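PDB 3OXN: putative transcriptional regulator, LysR family from Vibrio parahaemolyticus, which probably acts as a DNA-binding transcription factor of the LysR family, represented here by its effector-binding domain without the DNA-binding helix-turn-helix part. Local coordinates for residues Pro117-Ile123 / Pro161-Pro167; Leu130-Leu135 / Phe187-Phe192; Val93-Lys99 / Asp179-Leu185; Leu55-Leu60 / Ala72-Thr77. All blocks are in the same frame, centred on the assembly; numbering follows the deposited sequence.

Contact 1 of 4, residues Pro117-Ile123 / Pro161-Pro167; sequences PHAMIAI and PIIITVP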
# COMPACT_ATOMS: atom_id res chain seq x y z
N PRO A 117 -11.37 -2.05 -20.60
CA PRO A 117 -11.57 -2.00 -19.14
C PRO A 117 -10.37 -1.32 -18.52
O PRO A 117 -9.24 -1.61 -18.92
CB PRO A 117 -11.58 -3.47 -18.72
CG PRO A 117 -11.46 -4.27 -19.98
CD PRO A 117 -10.98 -3.40 -21.05
N HIS A 118 -10.60 -0.44 -17.56
CA HIS A 118 -9.52 0.32 -16.95
C HIS A 118 -9.31 -0.10 -15.51
O HIS A 118 -10.28 -0.25 -14.76
CB HIS A 118 -9.83 1.82 -17.00
CG HIS A 118 -9.66 2.45 -18.35
ND1 HIS A 118 -10.48 2.15 -19.42
CD2 HIS A 118 -8.80 3.39 -18.80
CE1 HIS A 118 -10.11 2.86 -20.47
NE2 HIS A 118 -9.10 3.63 -20.12
N ALA A 119 -8.05 -0.30 -15.13
CA ALA A 119 -7.68 -0.53 -13.73
C ALA A 119 -6.83 0.63 -13.22
O ALA A 119 -5.73 0.86 -13.71
CB ALA A 119 -6.94 -1.85 -13.59
N MSE A 120 -7.33 1.36 -12.23
CA MSE A 120 -6.64 2.57 -11.79
C MSE A 120 -5.86 2.40 -10.50
O MSE A 120 -6.45 2.33 -9.43
CB MSE A 120 -7.61 3.72 -11.62
CG MSE A 120 -6.93 4.99 -11.19
SE MSE A 120 -8.04 6.57 -11.51
CE MSE A 120 -8.70 6.15 -13.31
N ILE A 121 -4.55 2.37 -10.60
CA ILE A 121 -3.73 2.04 -9.45
C ILE A 121 -3.04 3.27 -8.86
O ILE A 121 -2.67 4.17 -9.59
CB ILE A 121 -2.70 0.96 -9.82
CG1 ILE A 121 -3.39 -0.39 -9.86
CG2 ILE A 121 -1.53 0.95 -8.85
CD1 ILE A 121 -4.23 -0.62 -8.63
N ALA A 122 -2.92 3.31 -7.53
CA ALA A 122 -2.06 4.24 -6.79
C ALA A 122 -2.28 5.72 -7.06
O ALA A 122 -1.42 6.55 -6.73
CB ALA A 122 -0.60 3.88 -7.02
N ILE A 123 -3.42 6.04 -7.66
CA ILE A 123 -3.78 7.40 -8.03
C ILE A 123 -4.67 7.97 -6.96
O ILE A 123 -5.71 7.38 -6.64
CB ILE A 123 -4.62 7.37 -9.31
CG1 ILE A 123 -3.78 6.93 -10.51
CG2 ILE A 123 -5.31 8.71 -9.53
CD1 ILE A 123 -2.76 7.97 -11.02
N PRO A 161 -8.66 -7.69 -20.45
CA PRO A 161 -7.71 -6.84 -21.18
C PRO A 161 -7.66 -5.45 -20.56
O PRO A 161 -8.00 -4.46 -21.23
CB PRO A 161 -8.33 -6.73 -22.57
CG PRO A 161 -9.72 -7.38 -22.48
CD PRO A 161 -10.01 -7.65 -21.04
N ILE A 162 -7.25 -5.35 -19.29
CA ILE A 162 -7.28 -4.05 -18.64
C ILE A 162 -6.10 -3.17 -19.02
O ILE A 162 -5.01 -3.66 -19.31
CB ILE A 162 -7.38 -4.15 -17.12
CG1 ILE A 162 -6.39 -5.19 -16.59
CG2 ILE A 162 -8.81 -4.44 -16.68
CD1 ILE A 162 -6.21 -5.12 -15.08
N ILE A 163 -6.35 -1.87 -19.03
CA ILE A 163 -5.30 -0.87 -19.12
C ILE A 163 -5.13 -0.27 -17.73
O ILE A 163 -6.07 0.36 -17.19
CB ILE A 163 -5.65 0.23 -20.13
CG1 ILE A 163 -5.74 -0.35 -21.55
CG2 ILE A 163 -4.63 1.35 -20.08
CD1 ILE A 163 -6.57 0.50 -22.46
N ILE A 164 -3.95 -0.47 -17.16
CA ILE A 164 -3.65 -0.04 -15.80
C ILE A 164 -3.08 1.38 -15.78
O ILE A 164 -1.94 1.58 -16.15
CB ILE A 164 -2.61 -0.99 -15.14
CG1 ILE A 164 -3.15 -2.41 -14.99
CG2 ILE A 164 -2.25 -0.48 -13.77
CD1 ILE A 164 -3.14 -3.20 -16.29
N THR A 165 -3.87 2.36 -15.35
CA THR A 165 -3.33 3.71 -15.20
C THR A 165 -2.59 3.86 -13.88
O THR A 165 -3.03 3.34 -12.87
CB THR A 165 -4.42 4.77 -15.25
OG1 THR A 165 -5.08 4.73 -16.53
CG2 THR A 165 -3.79 6.14 -15.03
N VAL A 166 -1.47 4.57 -13.90
CA VAL A 166 -0.61 4.69 -12.71
C VAL A 166 0.25 5.92 -12.84
O VAL A 166 0.56 6.34 -13.96
CB VAL A 166 0.38 3.52 -12.61
CG1 VAL A 166 -0.26 2.31 -11.97
CG2 VAL A 166 0.96 3.20 -13.97
N PRO A 167 0.68 6.49 -11.70
CA PRO A 167 1.69 7.55 -11.73
C PRO A 167 2.91 7.08 -12.54
O PRO A 167 3.35 5.95 -12.33
CB PRO A 167 2.07 7.73 -10.25
CG PRO A 167 0.93 7.22 -9.50
CD PRO A 167 0.34 6.10 -10.32
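Four backbone hydrogen bonds, each 2.9 Å long, join the two segments and alternate in direction: Ile163 N gives to Pro117 O, Ala119 N to Ile163 O, Thr165 N to Ala119 O and Ile121 N to Thr165 O. This is the parallel pattern, in which Ala119 bonds on both sides of Ile164 to Ile163 and Thr165. The bond from Thr165 N is the most bent, at 132°. Between these bonds the same carbonyls accept CA-H...O contacts, with Ile162 CA 3.1 Å from Pro117 O and Ile164 CA 3.1 Å from Ala119 O. Strands 117-120 and 163-167 run at 30° with their axes 4.6 Å apart. On one face lie His118, Ile163, the selenomethionine Met120 and Thr165, whose hydroxyl is hydrogen-bonded to Tyr113. Ala119 and Ile164 occupy the other face, where Ala119 CB rests 3.7 Å from Ile162 CD1 and 4.1 Å from Ile164 CG1, beneath helix 151-156. Beyond the last bond the chains still pack: Ile121 CB meets Val166 CG1 at 3.5 Å, and Ile123 CD1 meets Pro167 CD at 3.7 Å. Pro167 takes the N-cap position of helix 168-177. Two adjacent inner parallel strands, 142-146 beside one and 93-98 beside the other, with helices following their C-terminal ends, are characteristic of the Rossmann-like alpha/beta subdomain of a type 2 periplasmic-binding-protein fold, the fold of LysR effector-binding domains.

Contact 2 of 4, residues Leu130-Leu135 / Phe187-Phe192; sequences LIEQAL and FQFTPF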
# COMPACT_ATOMS: atom_id res chain seq x y z
N LEU A 130 -8.42 15.00 -11.51
CA LEU A 130 -7.65 15.66 -12.57
C LEU A 130 -7.83 14.98 -13.93
O LEU A 130 -7.99 15.66 -14.95
CB LEU A 130 -6.16 15.72 -12.20
CG LEU A 130 -5.64 17.02 -11.58
CD1 LEU A 130 -6.65 17.61 -10.62
CD2 LEU A 130 -4.33 16.74 -10.87
N ILE A 131 -7.78 13.66 -13.94
CA ILE A 131 -7.87 12.91 -15.18
C ILE A 131 -9.31 12.84 -15.67
O ILE A 131 -9.57 12.81 -16.87
CB ILE A 131 -7.36 11.49 -14.99
CG1 ILE A 131 -6.01 11.50 -14.30
CG2 ILE A 131 -7.27 10.78 -16.32
CD1 ILE A 131 -5.44 10.12 -14.06
N GLU A 132 -10.24 12.81 -14.73
CA GLU A 132 -11.64 12.76 -15.04
C GLU A 132 -11.98 14.06 -15.74
O GLU A 132 -12.79 14.09 -16.68
CB GLU A 132 -12.45 12.61 -13.76
CG GLU A 132 -13.38 11.43 -13.79
CD GLU A 132 -12.65 10.10 -13.63
OE1 GLU A 132 -13.09 9.26 -12.81
OE2 GLU A 132 -11.63 9.91 -14.33
N GLN A 133 -11.33 15.13 -15.31
CA GLN A 133 -11.57 16.46 -15.83
C GLN A 133 -10.87 16.69 -17.18
O GLN A 133 -11.22 17.62 -17.93
CB GLN A 133 -11.11 17.49 -14.80
CG GLN A 133 -11.47 18.90 -15.16
CD GLN A 133 -12.85 19.02 -15.79
OE1 GLN A 133 -13.02 19.76 -16.76
NE2 GLN A 133 -13.84 18.29 -15.25
N ALA A 134 -9.90 15.84 -17.48
CA ALA A 134 -9.15 15.91 -18.74
C ALA A 134 -9.89 15.09 -19.77
O ALA A 134 -9.82 15.35 -20.97
CB ALA A 134 -7.76 15.38 -18.54
N LEU A 135 -10.59 14.07 -19.28
CA LEU A 135 -11.43 13.22 -20.10
C LEU A 135 -12.89 13.66 -20.05
O LEU A 135 -13.77 12.88 -20.38
CB LEU A 135 -11.30 11.77 -19.63
CG LEU A 135 -10.50 10.81 -20.49
CD1 LEU A 135 -9.46 11.52 -21.28
CD2 LEU A 135 -9.87 9.74 -19.62
N PHE A 187 -4.06 11.25 -24.38
CA PHE A 187 -4.59 12.60 -24.33
C PHE A 187 -3.65 13.57 -23.65
O PHE A 187 -2.63 13.18 -23.08
CB PHE A 187 -5.99 12.64 -23.69
CG PHE A 187 -6.05 12.03 -22.32
CD1 PHE A 187 -5.77 12.78 -21.19
CD2 PHE A 187 -6.41 10.70 -22.15
CE1 PHE A 187 -5.86 12.21 -19.91
CE2 PHE A 187 -6.50 10.12 -20.88
CZ PHE A 187 -6.22 10.88 -19.76
N GLN A 188 -3.98 14.86 -23.74
CA GLN A 188 -3.17 15.88 -23.11
C GLN A 188 -3.51 15.86 -21.65
O GLN A 188 -4.68 16.01 -21.27
CB GLN A 188 -3.48 17.26 -23.70
CG GLN A 188 -2.43 18.32 -23.35
CD GLN A 188 -3.03 19.70 -23.11
OE1 GLN A 188 -4.03 20.08 -23.73
NE2 GLN A 188 -2.41 20.47 -22.20
N PHE A 189 -2.49 15.66 -20.83
CA PHE A 189 -2.64 15.64 -19.38
C PHE A 189 -1.38 16.24 -18.80
O PHE A 189 -0.27 15.80 -19.10
CB PHE A 189 -2.84 14.20 -18.87
CG PHE A 189 -3.04 14.11 -17.39
CD1 PHE A 189 -4.27 14.41 -16.82
CD2 PHE A 189 -2.00 13.71 -16.56
CE1 PHE A 189 -4.46 14.35 -15.47
CE2 PHE A 189 -2.18 13.63 -15.19
CZ PHE A 189 -3.42 13.95 -14.64
N THR A 190 -1.56 17.25 -17.96
CA THR A 190 -0.44 18.05 -17.49
C THR A 190 -0.02 17.62 -16.08
O THR A 190 -0.78 17.76 -15.13
CB THR A 190 -0.78 19.56 -17.55
OG1 THR A 190 -1.43 19.86 -18.80
CG2 THR A 190 0.47 20.40 -17.40
N PRO A 191 1.20 17.09 -15.95
CA PRO A 191 1.74 16.65 -14.66
C PRO A 191 1.27 17.51 -13.47
O PRO A 191 1.34 18.75 -13.52
CB PRO A 191 3.26 16.79 -14.85
CG PRO A 191 3.45 16.46 -16.30
CD PRO A 191 2.19 16.94 -17.03
N PHE A 192 0.79 16.84 -12.43
CA PHE A 192 0.51 17.48 -11.15
C PHE A 192 1.81 17.47 -10.38
O PHE A 192 2.77 16.85 -10.84
CB PHE A 192 -0.58 16.73 -10.37
CG PHE A 192 -0.34 15.23 -10.20
CD1 PHE A 192 0.35 14.74 -9.11
CD2 PHE A 192 -0.88 14.32 -11.09
CE1 PHE A 192 0.54 13.35 -8.93
CE2 PHE A 192 -0.70 12.94 -10.92
CZ PHE A 192 0.01 12.45 -9.83
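Leu135 lays its CD1 methyl over the face of the Phe187 ring, 3.3 Å from the ring centroid and only 16° off the normal, a close CH-pi contact. The same ring receives Ile131 at its edge, where Ile131 CG2 comes within 3.6 Å of Phe187 CZ, and Ala134 CB lies 3.9 Å from Phe187 CE1. Two helix residues and the one that follows them thus meet this aromatic. Phe189, two residues on, has its CA-to-CB bond toward the helix, and its ring packs on Leu130, Ile131 and Ala134: Phe189 CE1 is 3.4 Å from Ile131 CG1 and 3.9 Å from Leu130 CB, while Ala134 CB sits at the ring edge, 4.0 Å from Phe189 CD1. Ala134 is small enough to let the loop come close, its CA lying 6.5 Å from that of Phe189. Farther along, Leu130 CD2 touches Phe192 CB at 3.8 Å. No hydrogen bond crosses between the segments; the contact is apolar and buries 340 Å². Glu132 faces away from the loop and forms salt bridges to Lys128 and Arg141. The loop 187-192, on its way from strand 180-183 to strand 194-199 in the other sheet, therefore runs alongside the C-terminal end of helix 125-134, with Val93 of strand 93-98 touching both Ile131 and Phe189, and Arg75 reaching Leu130 and Phe192.

Contact 3 of 4, residues Val93-Lys99 / Asp179-Leu185; sequences VLCLLSK and DLVVKPL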
# COMPACT_ATOMS: atom_id res chain seq x y z
N VAL A 93 1.17 10.83 -15.27
CA VAL A 93 0.45 9.55 -15.32
C VAL A 93 0.74 8.72 -16.58
O VAL A 93 0.88 9.26 -17.67
CB VAL A 93 -1.07 9.74 -15.09
CG1 VAL A 93 -1.87 8.72 -15.87
CG2 VAL A 93 -1.38 9.62 -13.63
N LEU A 94 0.84 7.40 -16.42
CA LEU A 94 1.24 6.53 -17.51
C LEU A 94 0.41 5.24 -17.47
O LEU A 94 -0.18 4.92 -16.44
CB LEU A 94 2.73 6.21 -17.35
CG LEU A 94 3.68 6.47 -18.53
CD1 LEU A 94 3.44 7.84 -19.17
CD2 LEU A 94 5.13 6.33 -18.08
N CYS A 95 0.34 4.50 -18.57
CA CYS A 95 -0.44 3.27 -18.63
C CYS A 95 0.42 2.01 -18.67
O CYS A 95 1.54 2.03 -19.18
CB CYS A 95 -1.35 3.28 -19.84
SG CYS A 95 -2.56 4.56 -19.67
N LEU A 96 -0.12 0.92 -18.14
CA LEU A 96 0.58 -0.35 -18.10
C LEU A 96 -0.31 -1.40 -18.74
O LEU A 96 -1.46 -1.57 -18.34
CB LEU A 96 0.86 -0.74 -16.65
CG LEU A 96 2.25 -0.61 -15.99
CD1 LEU A 96 3.18 0.36 -16.71
CD2 LEU A 96 2.12 -0.26 -14.51
N LEU A 97 0.21 -2.11 -19.74
CA LEU A 97 -0.55 -3.20 -20.36
C LEU A 97 0.17 -4.53 -20.23
O LEU A 97 1.38 -4.57 -20.18
CB LEU A 97 -0.79 -2.95 -21.85
CG LEU A 97 -1.34 -1.58 -22.22
CD1 LEU A 97 -1.79 -1.64 -23.64
CD2 LEU A 97 -2.49 -1.27 -21.32
N SER A 98 -0.57 -5.63 -20.19
CA SER A 98 0.02 -6.96 -20.23
C SER A 98 0.69 -7.15 -21.58
O SER A 98 0.25 -6.58 -22.58
CB SER A 98 -1.06 -8.03 -20.03
OG SER A 98 -0.54 -9.33 -20.28
N LYS A 99 1.75 -7.94 -21.61
CA LYS A 99 2.51 -8.10 -22.84
C LYS A 99 1.65 -8.79 -23.90
O LYS A 99 1.92 -8.69 -25.09
CB LYS A 99 3.81 -8.86 -22.60
CG LYS A 99 5.04 -8.15 -23.12
CD LYS A 99 4.80 -7.61 -24.55
CE LYS A 99 6.09 -7.06 -25.18
NZ LYS A 99 5.88 -6.44 -26.56
N ASP A 179 7.20 -7.91 -16.45
CA ASP A 179 7.11 -7.83 -17.90
C ASP A 179 5.72 -7.51 -18.43
O ASP A 179 4.96 -8.40 -18.83
CB ASP A 179 7.68 -9.07 -18.58
CG ASP A 179 8.53 -8.70 -19.78
OD1 ASP A 179 8.00 -8.06 -20.72
OD2 ASP A 179 9.74 -9.01 -19.73
N LEU A 180 5.41 -6.22 -18.41
CA LEU A 180 4.28 -5.69 -19.14
C LEU A 180 4.76 -4.40 -19.82
O LEU A 180 5.95 -4.07 -19.72
CB LEU A 180 3.04 -5.54 -18.23
CG LEU A 180 2.91 -4.64 -16.99
CD1 LEU A 180 3.03 -5.42 -15.69
CD2 LEU A 180 3.87 -3.49 -17.03
N VAL A 181 3.88 -3.69 -20.53
CA VAL A 181 4.31 -2.50 -21.28
C VAL A 181 3.67 -1.16 -20.85
O VAL A 181 2.61 -1.13 -20.22
CB VAL A 181 4.29 -2.68 -22.85
CG1 VAL A 181 5.28 -3.74 -23.30
CG2 VAL A 181 2.89 -2.95 -23.39
N VAL A 182 4.33 -0.08 -21.25
CA VAL A 182 4.02 1.28 -20.83
C VAL A 182 3.61 2.13 -22.01
O VAL A 182 4.45 2.46 -22.83
CB VAL A 182 5.27 1.93 -20.25
CG1 VAL A 182 4.94 3.29 -19.65
CG2 VAL A 182 5.90 1.01 -19.22
N LYS A 183 2.33 2.48 -22.09
CA LYS A 183 1.86 3.36 -23.16
C LYS A 183 1.50 4.73 -22.59
O LYS A 183 0.91 4.82 -21.53
CB LYS A 183 0.65 2.72 -23.86
CG LYS A 183 0.92 1.32 -24.37
CD LYS A 183 1.33 1.33 -25.83
CE LYS A 183 2.36 0.23 -26.15
NZ LYS A 183 3.74 0.58 -25.65
N PRO A 184 1.87 5.82 -23.29
CA PRO A 184 1.45 7.15 -22.83
C PRO A 184 -0.08 7.30 -22.78
O PRO A 184 -0.82 6.53 -23.40
CB PRO A 184 2.01 8.08 -23.89
CG PRO A 184 3.16 7.35 -24.48
CD PRO A 184 2.82 5.89 -24.41
N LEU A 185 -0.56 8.29 -22.03
CA LEU A 185 -1.97 8.63 -22.01
C LEU A 185 -2.32 9.23 -23.36
O LEU A 185 -1.70 10.21 -23.76
CB LEU A 185 -2.24 9.67 -20.94
CG LEU A 185 -2.24 9.21 -19.50
CD1 LEU A 185 -2.39 10.42 -18.61
CD2 LEU A 185 -3.36 8.20 -19.28
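Leu96 holds chi1 at -104°, between the standard wells, and in this pose Leu96 CG lies 3.5 Å from Leu180 CD2 and Leu96 CD1 3.8 Å from Val182 CG2. Val182 is a t rotamer, and its CG1 meets Leu94 CD2 at 3.4 Å; Leu94, with chi1 of -126°, makes this contact although its CA-to-CB bond points away. These side chains face helix 168-177, where Ala171, Tyr172 and Ala175 pack on them. The backbones form an antiparallel pair, crossing at 147°, with Cys95-Lys183 and Leu97-Val181 as hydrogen-bonded pairs; Leu97 N to Val181 O measures 2.6 Å. Strand 180-183 is the edge strand of the mixed sheet, reached from strand 163-167 through helix 168-177, and strand 93-98 lies between those two, within one subdomain of the periplasmic-binding-protein type 2 fold expected for LysR effector domains. On the other face Cys95 and Leu97 are both m rotamers, Leu97 CB lying 4.0 Å from Val181 CG2. The mt rotamer of Leu185 carries its end back toward strand 93-98, bringing Leu185 CD1 to 3.3 Å from Val93 CG1 and Leu185 CD2 to 3.7 Å from Cys95 SG. Lys99, extended in chi3 and chi4, runs past Val181, its CE 3.9 Å from Val181 CG1, and its amine hydrogen-bonds Asn105.

Contact 4 of 4, residues Leu55-Leu60 / Ala72-Thr77; sequences LQHDRL and AICRPT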
# COMPACT_ATOMS: atom_id res chain seq x y z
N LEU A 55 -1.31 8.03 4.53
CA LEU A 55 -1.96 9.33 4.51
C LEU A 55 -3.46 9.12 4.37
O LEU A 55 -3.91 8.32 3.55
CB LEU A 55 -1.48 10.12 3.30
CG LEU A 55 -1.59 11.64 3.51
CD1 LEU A 55 -0.22 12.18 3.92
CD2 LEU A 55 -2.12 12.37 2.26
N GLN A 56 -4.24 9.82 5.18
CA GLN A 56 -5.67 9.93 4.94
C GLN A 56 -5.88 11.35 4.43
O GLN A 56 -5.81 12.30 5.20
CB GLN A 56 -6.46 9.64 6.21
CG GLN A 56 -6.18 8.25 6.82
CD GLN A 56 -6.35 8.23 8.34
OE1 GLN A 56 -6.77 9.22 8.93
NE2 GLN A 56 -6.02 7.09 8.97
N HIS A 57 -6.08 11.48 3.12
CA HIS A 57 -5.99 12.78 2.41
C HIS A 57 -6.85 13.92 2.96
O HIS A 57 -6.43 15.09 2.88
CB HIS A 57 -6.28 12.60 0.91
CG HIS A 57 -5.06 12.58 0.04
ND1 HIS A 57 -4.50 11.41 -0.43
CD2 HIS A 57 -4.29 13.58 -0.44
CE1 HIS A 57 -3.44 11.69 -1.17
NE2 HIS A 57 -3.29 13.01 -1.19
N ASP A 58 -8.03 13.60 3.49
CA ASP A 58 -8.92 14.64 4.03
C ASP A 58 -8.53 14.96 5.46
O ASP A 58 -8.99 15.94 6.04
CB ASP A 58 -10.39 14.22 3.94
CG ASP A 58 -10.65 13.29 2.76
OD1 ASP A 58 -11.28 13.74 1.77
OD2 ASP A 58 -10.21 12.12 2.82
N ARG A 59 -7.66 14.12 6.01
CA ARG A 59 -7.18 14.30 7.38
C ARG A 59 -5.71 14.65 7.38
O ARG A 59 -5.03 14.48 8.38
CB ARG A 59 -7.38 13.01 8.20
CG ARG A 59 -8.75 12.39 8.07
CD ARG A 59 -9.12 11.55 9.29
NE ARG A 59 -8.88 12.29 10.54
CZ ARG A 59 -7.99 11.93 11.46
NH1 ARG A 59 -7.25 10.83 11.31
NH2 ARG A 59 -7.85 12.67 12.55
N LEU A 60 -5.21 15.14 6.24
CA LEU A 60 -3.81 15.52 6.11
C LEU A 60 -3.33 16.36 7.29
O LEU A 60 -2.34 16.02 7.96
CB LEU A 60 -3.61 16.30 4.81
CG LEU A 60 -2.23 16.94 4.59
CD1 LEU A 60 -1.16 15.87 4.45
CD2 LEU A 60 -2.24 17.85 3.38
N ALA A 72 4.44 14.96 5.87
CA ALA A 72 3.54 14.27 4.96
C ALA A 72 4.06 14.41 3.54
O ALA A 72 4.44 15.51 3.12
CB ALA A 72 2.14 14.85 5.08
N ILE A 73 4.11 13.30 2.79
CA ILE A 73 4.42 13.40 1.36
C ILE A 73 3.22 12.99 0.48
O ILE A 73 2.82 11.82 0.47
CB ILE A 73 5.64 12.57 0.97
CG1 ILE A 73 6.85 12.95 1.85
CG2 ILE A 73 5.93 12.75 -0.53
CD1 ILE A 73 8.06 12.00 1.73
N CYS A 74 2.66 13.95 -0.25
CA CYS A 74 1.50 13.68 -1.09
C CYS A 74 1.22 14.83 -2.03
O CYS A 74 2.00 15.75 -2.15
CB CYS A 74 0.27 13.50 -0.21
SG CYS A 74 -0.30 15.04 0.57
N ARG A 75 0.06 14.76 -2.68
CA ARG A 75 -0.52 15.90 -3.38
C ARG A 75 -1.72 16.42 -2.59
O ARG A 75 -2.82 15.91 -2.72
CB ARG A 75 -0.98 15.47 -4.76
CG ARG A 75 -1.21 16.62 -5.69
CD ARG A 75 -2.02 16.22 -6.91
NE ARG A 75 -3.35 16.81 -6.88
CZ ARG A 75 -3.64 17.99 -7.41
NH1 ARG A 75 -2.69 18.69 -8.02
NH2 ARG A 75 -4.87 18.46 -7.34
N PRO A 76 -1.51 17.44 -1.75
CA PRO A 76 -2.63 18.03 -1.00
C PRO A 76 -3.77 18.43 -1.92
O PRO A 76 -3.57 19.23 -2.83
CB PRO A 76 -2.02 19.29 -0.40
CG PRO A 76 -0.58 19.02 -0.32
CD PRO A 76 -0.24 18.14 -1.49
N THR A 77 -4.97 17.89 -1.67
CA THR A 77 -6.13 18.20 -2.50
C THR A 77 -6.54 19.67 -2.41
O THR A 77 -7.57 20.07 -2.95
CB THR A 77 -7.36 17.28 -2.17
OG1 THR A 77 -7.62 17.30 -0.76
CG2 THR A 77 -7.10 15.84 -2.62
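Segment 55-60 leaves strand 49-54 and turns sharply, Arg59 N bonding to Gln56 O at 2.7 Å, so that Arg59 stands at the N-cap of helix 60-65. Segment 72-77 completes strand 71-74 and continues as a loop through Pro76. The backbones stay apart, 7.4 Å between the CA atoms of Leu55 and Ala72 and 7.1 Å between those of His57 and Pro76, and side chains fill the gap. Leu60 CD1 lies 3.5 Å from Ala72 CB and 4.1 Å from Cys74 SG; Leu55 CD1 is 3.7 Å from the same Ala72 CB, and Leu55 CD2 3.6 Å from Cys74 CB. Strand 49-54, helix 60-65 and strand 71-74 form a right-handed beta-alpha-beta crossover over strand 20-25, as in alpha/beta periplasmic-binding-protein folds, and the contact packs the loop into its helix, with the helix's first residue, against the end of its second strand and the residues after it. The His57 ring reaches further, giving a weak hydrogen bond from His57 NE2 to Arg75 O, 3.3 Å, with Cys74 CB 3.7 Å from His57 NE2.

How the contacts relate
From the N terminus, contact 4 closes first, a short loop from 55-60 to 72-77 within the sheet that holds strands 20-25 and 71-74. The other three all open after it. Contact 3 joins 93-99 to 179-185 and spans the whole of contact 1, which lies within that loop and meets it in one sheet, where Val166 O and Ile164 O face Leu94 N and Leu96 N. Contact 2 crosses both: its helix segment 130-135 falls inside their loops, its partner 187-192 beyond them. It touches contact 3 through Val93 and contact 4 through Arg75, bridging the two sheets. Contacts 3 and 4 lie on opposite sides of the chain's centre, their centres about 27 Å apart.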